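Local coordinates for Cas6b (Methanococcus maripaludis, PDB 4Z7K), which processes CRISPR RNA as a Cas6-type endoribonuclease, binding an RNA that forms no stem-loop and probably cutting precursor transcripts into guide RNAs, at residues I112-F117 against R189-I194; R146-N151 against L167-N172. One frame throughout, in Å; residues are numbered along the deposited sequence.

Contact 1: residues I112-F117 against R189-I194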
# COMPACT_ATOMS: atom_id res chain seq x y z
N ILE B 112 -17.35 -27.01 -11.95
CA ILE B 112 -17.00 -25.60 -11.98
C ILE B 112 -18.23 -24.73 -11.72
O ILE B 112 -19.29 -24.92 -12.33
CB ILE B 112 -16.30 -25.25 -13.29
CG1 ILE B 112 -14.95 -25.96 -13.29
CG2 ILE B 112 -16.14 -23.76 -13.43
CD1 ILE B 112 -13.86 -25.26 -14.02
N LEU B 113 -18.03 -23.76 -10.82
CA LEU B 113 -19.12 -22.97 -10.27
C LEU B 113 -18.97 -21.49 -10.58
O LEU B 113 -17.86 -20.96 -10.61
CB LEU B 113 -19.19 -23.17 -8.76
CG LEU B 113 -19.29 -24.60 -8.24
CD1 LEU B 113 -18.69 -24.69 -6.83
CD2 LEU B 113 -20.75 -25.07 -8.29
N LYS B 114 -20.11 -20.82 -10.75
CA LYS B 114 -20.09 -19.41 -11.13
C LYS B 114 -20.57 -18.50 -10.01
O LYS B 114 -21.65 -18.69 -9.48
CB LYS B 114 -20.94 -19.19 -12.38
CG LYS B 114 -20.73 -17.82 -13.02
CD LYS B 114 -21.71 -17.57 -14.15
CE LYS B 114 -21.47 -16.21 -14.75
NZ LYS B 114 -22.44 -15.95 -15.86
N TYR B 115 -19.76 -17.49 -9.72
CA TYR B 115 -20.00 -16.56 -8.63
C TYR B 115 -20.14 -15.14 -9.15
O TYR B 115 -19.69 -14.84 -10.26
CB TYR B 115 -18.85 -16.64 -7.62
CG TYR B 115 -18.72 -17.99 -6.94
CD1 TYR B 115 -19.47 -18.32 -5.82
CD2 TYR B 115 -17.90 -18.98 -7.47
CE1 TYR B 115 -19.35 -19.56 -5.21
CE2 TYR B 115 -17.79 -20.22 -6.87
CZ TYR B 115 -18.52 -20.51 -5.74
OH TYR B 115 -18.40 -21.75 -5.18
N GLN B 116 -20.77 -14.28 -8.36
CA GLN B 116 -20.90 -12.86 -8.67
C GLN B 116 -20.67 -11.96 -7.46
O GLN B 116 -21.06 -12.29 -6.34
CB GLN B 116 -22.28 -12.57 -9.27
CG GLN B 116 -22.38 -11.20 -9.91
CD GLN B 116 -23.79 -10.79 -10.21
OE1 GLN B 116 -24.71 -11.59 -10.08
NE2 GLN B 116 -23.97 -9.54 -10.61
N PHE B 117 -20.02 -10.82 -7.70
CA PHE B 117 -19.71 -9.83 -6.68
C PHE B 117 -20.85 -8.87 -6.37
O PHE B 117 -21.27 -8.12 -7.25
CB PHE B 117 -18.50 -9.01 -7.12
CG PHE B 117 -17.19 -9.69 -6.95
CD1 PHE B 117 -16.18 -9.52 -7.88
CD2 PHE B 117 -16.93 -10.46 -5.83
CE1 PHE B 117 -14.96 -10.13 -7.72
CE2 PHE B 117 -15.70 -11.08 -5.67
CZ PHE B 117 -14.71 -10.90 -6.62
N ARG B 189 -16.13 -4.97 -10.22
CA ARG B 189 -17.40 -5.67 -10.18
C ARG B 189 -17.34 -6.70 -11.29
O ARG B 189 -16.49 -6.61 -12.19
CB ARG B 189 -18.56 -4.74 -10.37
CG ARG B 189 -19.88 -5.37 -9.95
CD ARG B 189 -20.00 -5.48 -8.46
NE ARG B 189 -20.23 -4.16 -7.87
CZ ARG B 189 -21.39 -3.78 -7.37
NH1 ARG B 189 -22.41 -4.62 -7.39
NH2 ARG B 189 -21.54 -2.56 -6.84
N GLY B 190 -18.20 -7.71 -11.24
CA GLY B 190 -18.16 -8.71 -12.28
C GLY B 190 -18.58 -10.11 -11.92
O GLY B 190 -19.36 -10.33 -10.98
N GLU B 191 -18.02 -11.06 -12.67
CA GLU B 191 -18.38 -12.47 -12.60
C GLU B 191 -17.09 -13.27 -12.60
O GLU B 191 -16.11 -12.82 -13.17
CB GLU B 191 -19.19 -12.85 -13.83
CG GLU B 191 -20.20 -11.81 -14.34
CD GLU B 191 -20.65 -12.07 -15.79
OE1 GLU B 191 -20.39 -13.19 -16.32
OE2 GLU B 191 -21.26 -11.17 -16.40
N PHE B 192 -17.07 -14.44 -11.96
CA PHE B 192 -15.91 -15.32 -12.15
C PHE B 192 -16.30 -16.79 -11.96
O PHE B 192 -17.29 -17.08 -11.31
CB PHE B 192 -14.77 -14.92 -11.22
CG PHE B 192 -15.03 -15.18 -9.77
CD1 PHE B 192 -14.80 -16.44 -9.22
CD2 PHE B 192 -15.45 -14.18 -8.93
CE1 PHE B 192 -15.01 -16.68 -7.88
CE2 PHE B 192 -15.66 -14.42 -7.58
CZ PHE B 192 -15.44 -15.67 -7.06
N TYR B 193 -15.51 -17.70 -12.53
CA TYR B 193 -15.81 -19.14 -12.50
C TYR B 193 -14.67 -19.85 -11.78
O TYR B 193 -13.52 -19.44 -11.94
CB TYR B 193 -15.97 -19.73 -13.91
CG TYR B 193 -17.10 -19.20 -14.76
CD1 TYR B 193 -18.29 -19.91 -14.90
CD2 TYR B 193 -16.97 -18.00 -15.45
CE1 TYR B 193 -19.31 -19.43 -15.71
CE2 TYR B 193 -17.98 -17.50 -16.24
CZ TYR B 193 -19.16 -18.21 -16.37
OH TYR B 193 -20.16 -17.70 -17.16
N ILE B 194 -14.95 -20.88 -11.00
CA ILE B 194 -13.86 -21.57 -10.31
C ILE B 194 -14.23 -22.98 -9.86
O ILE B 194 -15.41 -23.29 -9.66
CB ILE B 194 -13.38 -20.72 -9.08
CG1 ILE B 194 -12.03 -21.19 -8.56
CG2 ILE B 194 -14.41 -20.69 -7.97
CD1 ILE B 194 -11.36 -20.15 -7.74

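Contact 2: residues R146-N151 against L167-N172. With nucleotides of chain C.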
# COMPACT_ATOMS: atom_id res chain seq x y z
N ARG B 146 -4.37 -14.26 -10.85
CA ARG B 146 -3.40 -14.69 -9.84
C ARG B 146 -3.78 -14.22 -8.42
O ARG B 146 -3.70 -14.99 -7.45
CB ARG B 146 -1.99 -14.17 -10.19
CG ARG B 146 -1.29 -14.76 -11.41
CD ARG B 146 0.06 -14.04 -11.62
NE ARG B 146 1.00 -14.22 -10.52
CZ ARG B 146 1.37 -13.26 -9.66
NH1 ARG B 146 0.84 -12.04 -9.76
NH2 ARG B 146 2.23 -13.51 -8.68
N VAL B 147 -4.24 -12.98 -8.32
CA VAL B 147 -4.61 -12.45 -7.03
C VAL B 147 -5.78 -13.24 -6.47
O VAL B 147 -5.75 -13.64 -5.31
CB VAL B 147 -4.95 -10.96 -7.14
CG1 VAL B 147 -5.54 -10.44 -5.86
CG2 VAL B 147 -3.70 -10.18 -7.50
N LEU B 148 -6.76 -13.55 -7.31
CA LEU B 148 -7.97 -14.24 -6.85
C LEU B 148 -7.62 -15.62 -6.32
O LEU B 148 -8.20 -16.05 -5.32
CB LEU B 148 -9.03 -14.35 -7.94
CG LEU B 148 -10.38 -14.92 -7.46
CD1 LEU B 148 -11.52 -14.26 -8.18
CD2 LEU B 148 -10.49 -16.42 -7.64
N ILE B 149 -6.72 -16.33 -6.98
CA ILE B 149 -6.26 -17.61 -6.44
C ILE B 149 -5.67 -17.42 -5.05
O ILE B 149 -5.92 -18.21 -4.14
CB ILE B 149 -5.19 -18.27 -7.30
CG1 ILE B 149 -5.73 -18.60 -8.68
CG2 ILE B 149 -4.72 -19.56 -6.63
CD1 ILE B 149 -6.65 -19.80 -8.70
N GLY B 150 -4.89 -16.36 -4.90
CA GLY B 150 -4.26 -16.03 -3.64
C GLY B 150 -5.28 -15.79 -2.56
O GLY B 150 -5.13 -16.26 -1.43
N ASN B 151 -6.30 -15.01 -2.91
CA ASN B 151 -7.38 -14.73 -1.99
C ASN B 151 -8.04 -16.01 -1.54
O ASN B 151 -8.21 -16.21 -0.35
CB ASN B 151 -8.39 -13.79 -2.63
CG ASN B 151 -7.88 -12.35 -2.71
OD1 ASN B 151 -6.86 -12.00 -2.11
ND2 ASN B 151 -8.60 -11.51 -3.44
N LEU B 167 -6.43 -25.20 -8.37
CA LEU B 167 -7.43 -24.17 -8.69
C LEU B 167 -7.19 -23.53 -10.06
O LEU B 167 -6.07 -23.19 -10.43
CB LEU B 167 -7.44 -23.09 -7.62
CG LEU B 167 -7.61 -23.60 -6.20
CD1 LEU B 167 -7.56 -22.41 -5.27
CD2 LEU B 167 -8.93 -24.36 -6.07
N LYS B 168 -8.28 -23.34 -10.79
CA LYS B 168 -8.25 -22.61 -12.05
C LYS B 168 -9.40 -21.63 -12.11
O LYS B 168 -10.50 -21.94 -11.66
CB LYS B 168 -8.36 -23.60 -13.22
CG LYS B 168 -9.57 -24.55 -13.08
CD LYS B 168 -9.93 -25.27 -14.39
CE LYS B 168 -9.44 -26.70 -14.47
NZ LYS B 168 -10.12 -27.40 -15.58
N VAL B 169 -9.17 -20.47 -12.70
CA VAL B 169 -10.17 -19.43 -12.60
C VAL B 169 -10.36 -18.64 -13.91
O VAL B 169 -9.41 -18.35 -14.63
CB VAL B 169 -9.81 -18.46 -11.43
CG1 VAL B 169 -8.37 -17.98 -11.53
CG2 VAL B 169 -10.77 -17.28 -11.35
N LYS B 170 -11.61 -18.30 -14.21
CA LYS B 170 -11.93 -17.45 -15.34
C LYS B 170 -12.64 -16.20 -14.83
O LYS B 170 -13.53 -16.27 -13.97
CB LYS B 170 -12.79 -18.19 -16.36
CG LYS B 170 -13.25 -17.33 -17.54
CD LYS B 170 -13.74 -18.21 -18.70
CE LYS B 170 -15.24 -18.43 -18.70
NZ LYS B 170 -15.97 -17.22 -19.16
N ILE B 171 -12.25 -15.05 -15.36
CA ILE B 171 -12.82 -13.81 -14.87
C ILE B 171 -13.32 -12.93 -16.01
O ILE B 171 -12.68 -12.79 -17.07
CB ILE B 171 -11.82 -13.03 -14.01
CG1 ILE B 171 -10.52 -12.77 -14.79
CG2 ILE B 171 -11.52 -13.79 -12.73
CD1 ILE B 171 -9.52 -11.95 -14.00
N ASN B 172 -14.49 -12.37 -15.78
CA ASN B 172 -15.02 -11.30 -16.59
C ASN B 172 -15.29 -10.18 -15.61
O ASN B 172 -16.34 -10.17 -14.96
CB ASN B 172 -16.29 -11.73 -17.32
CG ASN B 172 -16.89 -10.63 -18.16
OD1 ASN B 172 -16.19 -9.77 -18.70
ND2 ASN B 172 -18.21 -10.62 -18.25
P A C 20 0.56 -10.81 -3.35
OP1 A C 20 0.39 -10.70 -4.82
OP2 A C 20 0.56 -9.57 -2.52
O5' A C 20 -0.54 -11.84 -2.79
C5' A C 20 -1.81 -11.98 -3.43
C4' A C 20 -2.88 -12.49 -2.48
O4' A C 20 -2.63 -13.89 -2.15
C3' A C 20 -2.95 -11.78 -1.14
O3' A C 20 -3.72 -10.59 -1.19
C2' A C 20 -3.51 -12.85 -0.21
O2' A C 20 -4.91 -12.95 -0.37
C1' A C 20 -2.87 -14.12 -0.78
N9 A C 20 -1.58 -14.45 -0.15
C8 A C 20 -0.47 -13.64 -0.04
N7 A C 20 0.56 -14.20 0.54
C5 A C 20 0.11 -15.47 0.81
C6 A C 20 0.74 -16.56 1.43
N6 A C 20 2.00 -16.48 1.86
N1 A C 20 0.03 -17.70 1.56
C2 A C 20 -1.23 -17.73 1.10
N3 A C 20 -1.94 -16.77 0.50
C4 A C 20 -1.20 -15.65 0.38
P C C 19 1.55 -16.38 -6.96
OP1 C C 19 0.65 -15.67 -7.91
OP2 C C 19 2.99 -16.51 -7.23
O5' C C 19 1.41 -15.62 -5.57
C5' C C 19 1.27 -14.21 -5.56
C4' C C 19 1.38 -13.62 -4.18
O4' C C 19 1.70 -14.67 -3.22
C3' C C 19 2.45 -12.54 -3.99
O3' C C 19 1.97 -11.55 -3.09
C2' C C 19 3.57 -13.30 -3.31
O2' C C 19 4.46 -12.48 -2.58
C1' C C 19 2.77 -14.22 -2.41
N1 C C 19 3.52 -15.36 -1.86
C2 C C 19 3.46 -16.65 -2.40
O2 C C 19 2.81 -16.87 -3.44
N3 C C 19 4.19 -17.64 -1.81
C4 C C 19 4.89 -17.38 -0.70
N4 C C 19 5.57 -18.38 -0.15
C5 C C 19 4.93 -16.08 -0.11
C6 C C 19 4.22 -15.12 -0.71
P A C 18 4.10 -21.55 -3.50
OP1 A C 18 5.04 -22.35 -4.31
OP2 A C 18 4.57 -20.37 -2.72
O5' A C 18 3.03 -21.08 -4.57
C5' A C 18 3.42 -20.34 -5.72
C4' A C 18 2.21 -19.80 -6.46
O4' A C 18 1.25 -20.87 -6.69
C3' A C 18 1.44 -18.71 -5.73
O3' A C 18 0.91 -17.83 -6.71
C2' A C 18 0.30 -19.48 -5.09
O2' A C 18 -0.82 -18.69 -4.80
C1' A C 18 -0.00 -20.50 -6.18
N9 A C 18 -0.69 -21.72 -5.73
C8 A C 18 -0.44 -22.44 -4.61
N7 A C 18 -1.18 -23.52 -4.47
C5 A C 18 -1.98 -23.52 -5.59
C6 A C 18 -2.99 -24.41 -6.02
N6 A C 18 -3.36 -25.50 -5.33
N1 A C 18 -3.62 -24.15 -7.20
C2 A C 18 -3.23 -23.05 -7.87
N3 A C 18 -2.29 -22.14 -7.56
C4 A C 18 -1.68 -22.43 -6.39

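Contact 1: residues I112-F117 against R189-I194
The central antiparallel strand pair of the C-terminal RAMP domain brings Tyr115 and Phe117 against Phe192. Leu113 and Ile194 exchange two backbone hydrogen bonds, as do Tyr115 and Phe192, where Tyr115 N reaches Phe192 O at 3.0 Å. Toward the end of strand 112-117 the ladder weakens: Phe117 N makes only a weak hydrogen bond to Gly190 O, 3.4 Å. Tyr115 CB sits over one face of the Phe192 ring, 3.9 Å from the centroid and displaced toward the rim, while the Tyr115 ring lies slid aside at 26° to it. The Phe117 side chain crosses that of Phe192 roughly at a right angle, bringing its CZ to 3.8 Å from Phe192 CE2. Ile194 CG2 extends the apolar row, 3.6 Å from Tyr115 CE2, and Leu148 of helix 137-158 covers Phe192 and Ile194. The polar end of Tyr115 leaves the pair, its OH hydrogen-bonding Ile198 N and Phe196 O. On the other face Lys114 runs fully extended beside Tyr193, CG over the ring at 3.8 Å from the centroid. Its NZ makes a weak hydrogen bond to Tyr193 OH and a long salt bridge, 3.5 Å, to Glu191 OE1. The 2-3-1-4 antiparallel sheet, with a helix over its aromatic face, is consistent with the ferredoxin-like fold of RAMP proteins.

Contact 2: residues R146-N151 against L167-N172
Leu167 N gives its hydrogen to N1 of adenine A18 in chain C, at 3.2 Å and 158°, so the backbone leading into the strand that includes Lys170 engages the Watson-Crick edge of a bound base. The same leucine packs on the helix: Ile149 CD1 lies 3.6 Å from Leu167 CB. That methyl also meets Val169 CG1 at 3.8 Å, the Ile149 side chain running opposite to those of Leu167 and Val169 as it passes them. Its other branch, CG2, stands anti to the backbone N and turns to the RNA, 3.7 Å from A18 N3; one side chain thus joins the protein core to the base. The preceding residue, Leu148, crosses Val169 at a slant: Leu148 CD2 lies 3.8 Å from Val169 CG2, and Leu148 also touches Trp121. On the RNA side of the helix, phosphate oxygen OP1 of C19 lies 2.8 Å from Arg146 NH2, over one face of the guanidinium, where opposite charges would be expected to attract. A helix turn later, the bare CA of Gly150 borders the sugar of A20. Helix and strand pack here as in a ferredoxin-like domain, with the outer side of the helix forming part of the RNA-binding surface.

In the fold
From the N-terminal domain the chain enters strand 112-117, the first of the C-terminal sheet, then passes through helix 126-133 to helix 137-158. Contact 2 closes the shorter loop, as the chain turns back from that helix into strand 169-177 at the sheet edge. A hairpin leads on to strand 186-194, which slots between 112-117 and 169-177; contact 1 closes this longer loop, and the whole of contact 2 falls within it. The two meet through the sheet, where Tyr193 N lies 2.8 Å from Lys170 O, probably a hydrogen bond. Together they join the sheet's centre and its edge strand to the helix over one face, whose far side meets RNA.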